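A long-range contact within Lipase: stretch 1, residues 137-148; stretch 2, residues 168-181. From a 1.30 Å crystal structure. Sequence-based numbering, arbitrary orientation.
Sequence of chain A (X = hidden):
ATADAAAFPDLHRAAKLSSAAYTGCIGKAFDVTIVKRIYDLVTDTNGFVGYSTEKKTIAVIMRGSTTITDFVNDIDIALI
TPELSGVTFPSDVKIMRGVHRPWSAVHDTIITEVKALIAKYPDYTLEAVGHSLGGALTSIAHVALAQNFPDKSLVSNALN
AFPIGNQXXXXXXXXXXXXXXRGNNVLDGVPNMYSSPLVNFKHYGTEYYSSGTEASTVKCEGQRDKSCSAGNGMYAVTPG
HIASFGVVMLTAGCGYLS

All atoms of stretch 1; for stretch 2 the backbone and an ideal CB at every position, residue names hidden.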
# COMPACT_ATOMS: atom_id res chain seq x y z
N LEU A 137 -1.17 -5.26 -1.06
CA LEU A 137 -0.59 -5.81 0.16
C LEU A 137 -0.59 -4.79 1.30
O LEU A 137 -0.87 -5.14 2.45
CB LEU A 137 0.82 -6.35 -0.08
CG LEU A 137 0.89 -7.60 -0.97
CD1 LEU A 137 2.31 -7.83 -1.52
CD2 LEU A 137 0.39 -8.82 -0.21
N THR A 138 -0.29 -3.53 0.98
CA THR A 138 -0.29 -2.47 1.98
C THR A 138 -1.68 -2.26 2.56
O THR A 138 -1.82 -1.92 3.76
CB THR A 138 0.23 -1.18 1.34
OG1 THR A 138 1.61 -1.34 1.02
CG2 THR A 138 0.10 0.03 2.25
N SER A 139 -2.74 -2.52 1.78
CA SER A 139 -4.09 -2.37 2.31
C SER A 139 -4.43 -3.41 3.36
O SER A 139 -5.25 -3.14 4.25
CB SER A 139 -5.13 -2.31 1.17
OG SER A 139 -5.41 -3.58 0.63
N ILE A 140 -3.80 -4.58 3.31
CA ILE A 140 -3.91 -5.53 4.41
C ILE A 140 -2.88 -5.26 5.49
O ILE A 140 -3.21 -5.36 6.68
CB ILE A 140 -3.90 -7.01 3.91
CG1 ILE A 140 -4.07 -7.97 5.10
CG2 ILE A 140 -2.71 -7.33 3.04
CD1 ILE A 140 -5.41 -7.81 5.84
N ALA A 141 -1.66 -4.86 5.12
CA ALA A 141 -0.66 -4.46 6.13
C ALA A 141 -1.18 -3.40 7.09
O ALA A 141 -0.90 -3.46 8.30
CB ALA A 141 0.62 -3.96 5.45
N HIS A 142 -1.94 -2.45 6.58
CA HIS A 142 -2.51 -1.40 7.41
C HIS A 142 -3.32 -1.99 8.57
O HIS A 142 -3.16 -1.62 9.73
CB HIS A 142 -3.40 -0.49 6.55
CG HIS A 142 -4.01 0.64 7.32
ND1 HIS A 142 -3.28 1.73 7.71
CD2 HIS A 142 -5.27 0.81 7.80
CE1 HIS A 142 -4.06 2.54 8.41
NE2 HIS A 142 -5.28 2.03 8.44
N VAL A 143 -4.19 -2.94 8.25
CA VAL A 143 -5.02 -3.60 9.26
C VAL A 143 -4.20 -4.52 10.16
O VAL A 143 -4.37 -4.51 11.38
CB VAL A 143 -6.16 -4.39 8.57
CG1 VAL A 143 -6.91 -5.27 9.57
CG2 VAL A 143 -7.13 -3.45 7.88
N ALA A 144 -3.22 -5.22 9.61
CA ALA A 144 -2.34 -6.07 10.40
C ALA A 144 -1.61 -5.24 11.45
O ALA A 144 -1.44 -5.67 12.59
CB ALA A 144 -1.33 -6.78 9.50
N LEU A 145 -1.04 -4.11 11.03
CA LEU A 145 -0.31 -3.25 11.95
C LEU A 145 -1.22 -2.59 12.98
O LEU A 145 -0.86 -2.47 14.16
CB LEU A 145 0.51 -2.21 11.16
CG LEU A 145 1.62 -2.76 10.27
CD1 LEU A 145 2.14 -1.63 9.38
CD2 LEU A 145 2.76 -3.38 11.10
N ALA A 146 -2.36 -2.07 12.54
CA ALA A 146 -3.29 -1.42 13.47
C ALA A 146 -3.73 -2.38 14.56
O ALA A 146 -3.84 -1.98 15.73
CB ALA A 146 -4.52 -0.90 12.71
N GLN A 147 -3.98 -3.63 14.18
CA GLN A 147 -4.51 -4.61 15.13
C GLN A 147 -3.41 -5.12 16.05
O GLN A 147 -3.65 -5.36 17.25
CB GLN A 147 -5.13 -5.78 14.36
CG GLN A 147 -6.44 -5.43 13.70
CD GLN A 147 -7.61 -5.59 14.64
OE1 GLN A 147 -8.36 -4.64 14.88
NE2 GLN A 147 -7.82 -6.80 15.10
N ASN A 148 -2.19 -5.30 15.53
CA ASN A 148 -1.09 -5.79 16.36
C ASN A 148 -0.45 -4.72 17.22
O ASN A 148 0.08 -5.03 18.30
CB ASN A 148 -0.03 -6.48 15.51
CG ASN A 148 -0.38 -7.93 15.20
OD1 ASN A 148 -0.09 -8.82 16.01
ND2 ASN A 148 -1.07 -8.17 14.08
N UNK A 168 -17.73 -5.62 3.96
CA UNK A 168 -17.40 -5.82 5.37
C UNK A 168 -15.88 -5.62 5.59
O UNK A 168 -15.46 -5.01 6.56
CB UNK A 168 -17.83 -7.21 5.83
N UNK A 169 -15.09 -6.05 4.61
CA UNK A 169 -13.64 -5.82 4.64
C UNK A 169 -13.34 -4.33 4.64
O UNK A 169 -12.61 -3.82 5.50
CB UNK A 169 -12.96 -6.49 3.45
N UNK A 170 -13.96 -3.59 3.72
CA UNK A 170 -13.69 -2.17 3.62
C UNK A 170 -14.07 -1.45 4.91
O UNK A 170 -13.38 -0.54 5.37
CB UNK A 170 -14.44 -1.57 2.43
N UNK A 171 -15.19 -1.88 5.49
CA UNK A 171 -15.68 -1.28 6.73
C UNK A 171 -14.71 -1.55 7.88
O UNK A 171 -14.47 -0.69 8.72
CB UNK A 171 -17.07 -1.82 7.07
N UNK A 172 -14.17 -2.76 7.90
CA UNK A 172 -13.17 -3.12 8.89
C UNK A 172 -11.89 -2.31 8.73
O UNK A 172 -11.32 -1.82 9.70
CB UNK A 172 -12.86 -4.61 8.80
N UNK A 173 -11.47 -2.09 7.48
CA UNK A 173 -10.32 -1.23 7.25
C UNK A 173 -10.58 0.19 7.72
O UNK A 173 -9.75 0.79 8.41
CB UNK A 173 -9.95 -1.23 5.77
N UNK A 174 -11.76 0.72 7.41
CA UNK A 174 -12.13 2.06 7.83
C UNK A 174 -12.15 2.18 9.35
O UNK A 174 -11.79 3.24 9.89
CB UNK A 174 -13.50 2.44 7.25
N UNK A 175 -12.53 1.10 10.02
CA UNK A 175 -12.67 1.10 11.49
C UNK A 175 -11.32 1.23 12.21
O UNK A 175 -11.28 1.61 13.38
CB UNK A 175 -13.37 -0.18 11.95
N UNK A 176 -10.23 0.82 11.56
CA UNK A 176 -8.93 0.88 12.22
C UNK A 176 -8.48 2.30 12.49
O UNK A 176 -8.65 3.21 11.68
CB UNK A 176 -7.88 0.16 11.37
N UNK A 177 -7.94 2.50 13.69
CA UNK A 177 -7.22 3.72 13.95
C UNK A 177 -6.04 3.74 12.98
O UNK A 177 -5.49 2.69 12.62
CB UNK A 177 -6.77 3.81 15.41
N UNK A 178 -5.60 4.93 12.64
CA UNK A 178 -4.56 5.06 11.61
C UNK A 178 -5.15 5.50 10.29
O UNK A 178 -6.35 5.37 10.06
CB UNK A 178 -3.81 3.74 11.43
N UNK A 179 -4.32 6.11 9.46
CA UNK A 179 -4.74 6.71 8.21
C UNK A 179 -4.28 5.84 7.04
O UNK A 179 -3.08 5.66 6.83
CB UNK A 179 -4.19 8.13 8.08
N UNK A 180 -5.25 5.36 6.27
CA UNK A 180 -4.98 4.62 5.03
C UNK A 180 -5.24 5.51 3.82
O UNK A 180 -6.39 5.98 3.63
CB UNK A 180 -5.84 3.36 4.95
N UNK A 181 -4.20 5.74 3.03
CA UNK A 181 -4.31 6.56 1.83
C UNK A 181 -4.16 5.68 0.59
O UNK A 181 -3.29 4.80 0.55
CB UNK A 181 -3.26 7.67 1.83

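Stretch 1 is helical throughout, and the helix that opens stretch 2 crosses it at 51° with the axes 9.8 Å apart at closest approach. Strand 179-181 then runs back almost antiparallel to the first helix, at 177°.

Positions 168, 170 and 171 have no atom of stretch 1 within 5.5 Å of the ideal CB, so this contact hardly restricts them; they are Ala168, Ala170 and Asp171.

At 169 the CB points sideways and again finds nothing nearby. A short side chain would leave the contact unmade, whereas a long apolar or aromatic one could span the gap to Ile140 and Val143. The residue is Trp169, with chi1 at 154° (t). Its CH2 lies 3.7 Å from Ile140 CD1 and 3.7 Å from Val143 CG2, while Ser139 O sits at the ring edge, 3.5 Å from Trp169 CH2.

Position 172 poses the same problem one turn on: a sideways CB, with Val143 and Gln147 reachable only by a long side chain. Leucine, methionine or an aromatic would suit. Phe172 (chi1 t) brings CE2 to 3.5 Å from Val143 CG1.

At 173 the helices are close, with the CA atoms of 173 and Val143 6.1 Å apart. An ideal CB would stand 4.2 Å from Val143 CG2, so a small residue fits easily, and the helical backbone angles do not demand glycine. The residue is Gly173, whose CA lies 3.9 Å from Val143 CG2; a methyl would also have fitted.

Position 174 points away and 175 is out of reach, leaving both free as far as stretch 1 is concerned; they are Thr174 and Ala175.

At 176 the CB points toward stretch 1, 3.8 Å from Ala146 CB and 4.3 Å from His142 NE2. The small Ala146 leaves room for a medium or long side chain, apolar or polar. Gln176 packs its CB 3.7 Å from Ala146 CB and its CG 4.0 Å from Val143 CG2. Its NE2 donates to Phe172 O at 2.9 Å. A water lies 2.7 Å from Gly173 O, 2.9 Å from Gln176 O and 3.0 Å from His142 NE2, hydrogen-bonding distance from each.

Position 177 is sideways and permissive: Ala177, whose O is 3.7 Å from Ala146 CB.

Position 178 is decisive. With phi/psi of 103/156, a CB would jam against the preceding carbonyl O, and it would also come within 3.3 Å of His142 CE1. Both arguments select Gly178, whose C lies 3.7 Å from His142 CE1, at the imidazole edge.

Position 179 points away, so many residues would do; it is Thr179. At 180 the CB turns toward His142, 3.8 Å from NE2, favouring a large apolar or aromatic side chain. Phe180 sets its CB over the imidazole face, 3.8 Å from the ring centroid of His142 and 8° off the normal, and its CZ reaches 3.4 Å from Ser139 CB. Position 181, out of reach, is Asn181.

Stretch 2 168-181: AWADFGTAQAGTFN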
# COMPACT_ATOMS: atom_id res chain seq x y z
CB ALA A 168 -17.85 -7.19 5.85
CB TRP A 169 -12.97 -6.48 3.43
CG TRP A 169 -11.69 -5.81 3.04
CD1 TRP A 169 -11.49 -5.01 1.96
CD2 TRP A 169 -10.48 -5.77 3.80
NE1 TRP A 169 -10.21 -4.50 1.98
CE2 TRP A 169 -9.57 -4.97 3.09
CE3 TRP A 169 -10.07 -6.37 5.00
CZ2 TRP A 169 -8.28 -4.70 3.57
CZ3 TRP A 169 -8.81 -6.07 5.49
CH2 TRP A 169 -7.91 -5.28 4.75
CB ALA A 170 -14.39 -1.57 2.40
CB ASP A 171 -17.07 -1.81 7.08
CG ASP A 171 -18.14 -1.34 6.11
OD1 ASP A 171 -17.93 -0.33 5.42
OD2 ASP A 171 -19.26 -1.91 6.15
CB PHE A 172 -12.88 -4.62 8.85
CG PHE A 172 -12.02 -5.10 9.98
CD1 PHE A 172 -12.44 -4.94 11.30
CD2 PHE A 172 -10.82 -5.73 9.73
CE1 PHE A 172 -11.65 -5.38 12.35
CE2 PHE A 172 -10.03 -6.17 10.78
CZ PHE A 172 -10.50 -6.07 12.08
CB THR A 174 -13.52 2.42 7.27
OG1 THR A 174 -13.46 2.38 5.83
CG2 THR A 174 -13.93 3.83 7.69
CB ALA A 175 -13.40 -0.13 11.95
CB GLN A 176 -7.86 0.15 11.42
CG GLN A 176 -8.24 -1.25 11.07
CD GLN A 176 -8.73 -2.01 12.29
OE1 GLN A 176 -8.03 -2.10 13.30
NE2 GLN A 176 -9.97 -2.49 12.22
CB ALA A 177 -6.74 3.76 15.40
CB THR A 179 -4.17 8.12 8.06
OG1 THR A 179 -4.57 8.90 9.20
CG2 THR A 179 -4.64 8.80 6.79
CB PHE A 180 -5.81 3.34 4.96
CG PHE A 180 -5.59 2.55 3.70
CD1 PHE A 180 -4.35 2.02 3.41
CD2 PHE A 180 -6.64 2.30 2.82
CE1 PHE A 180 -4.11 1.39 2.18
CE2 PHE A 180 -6.43 1.56 1.65
CZ PHE A 180 -5.16 1.13 1.33
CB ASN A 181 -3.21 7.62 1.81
CG ASN A 181 -3.30 8.56 2.96
OD1 ASN A 181 -4.40 8.97 3.34
ND2 ASN A 181 -2.17 8.73 3.67
O HOH W 1 -8.07 2.91 8.90
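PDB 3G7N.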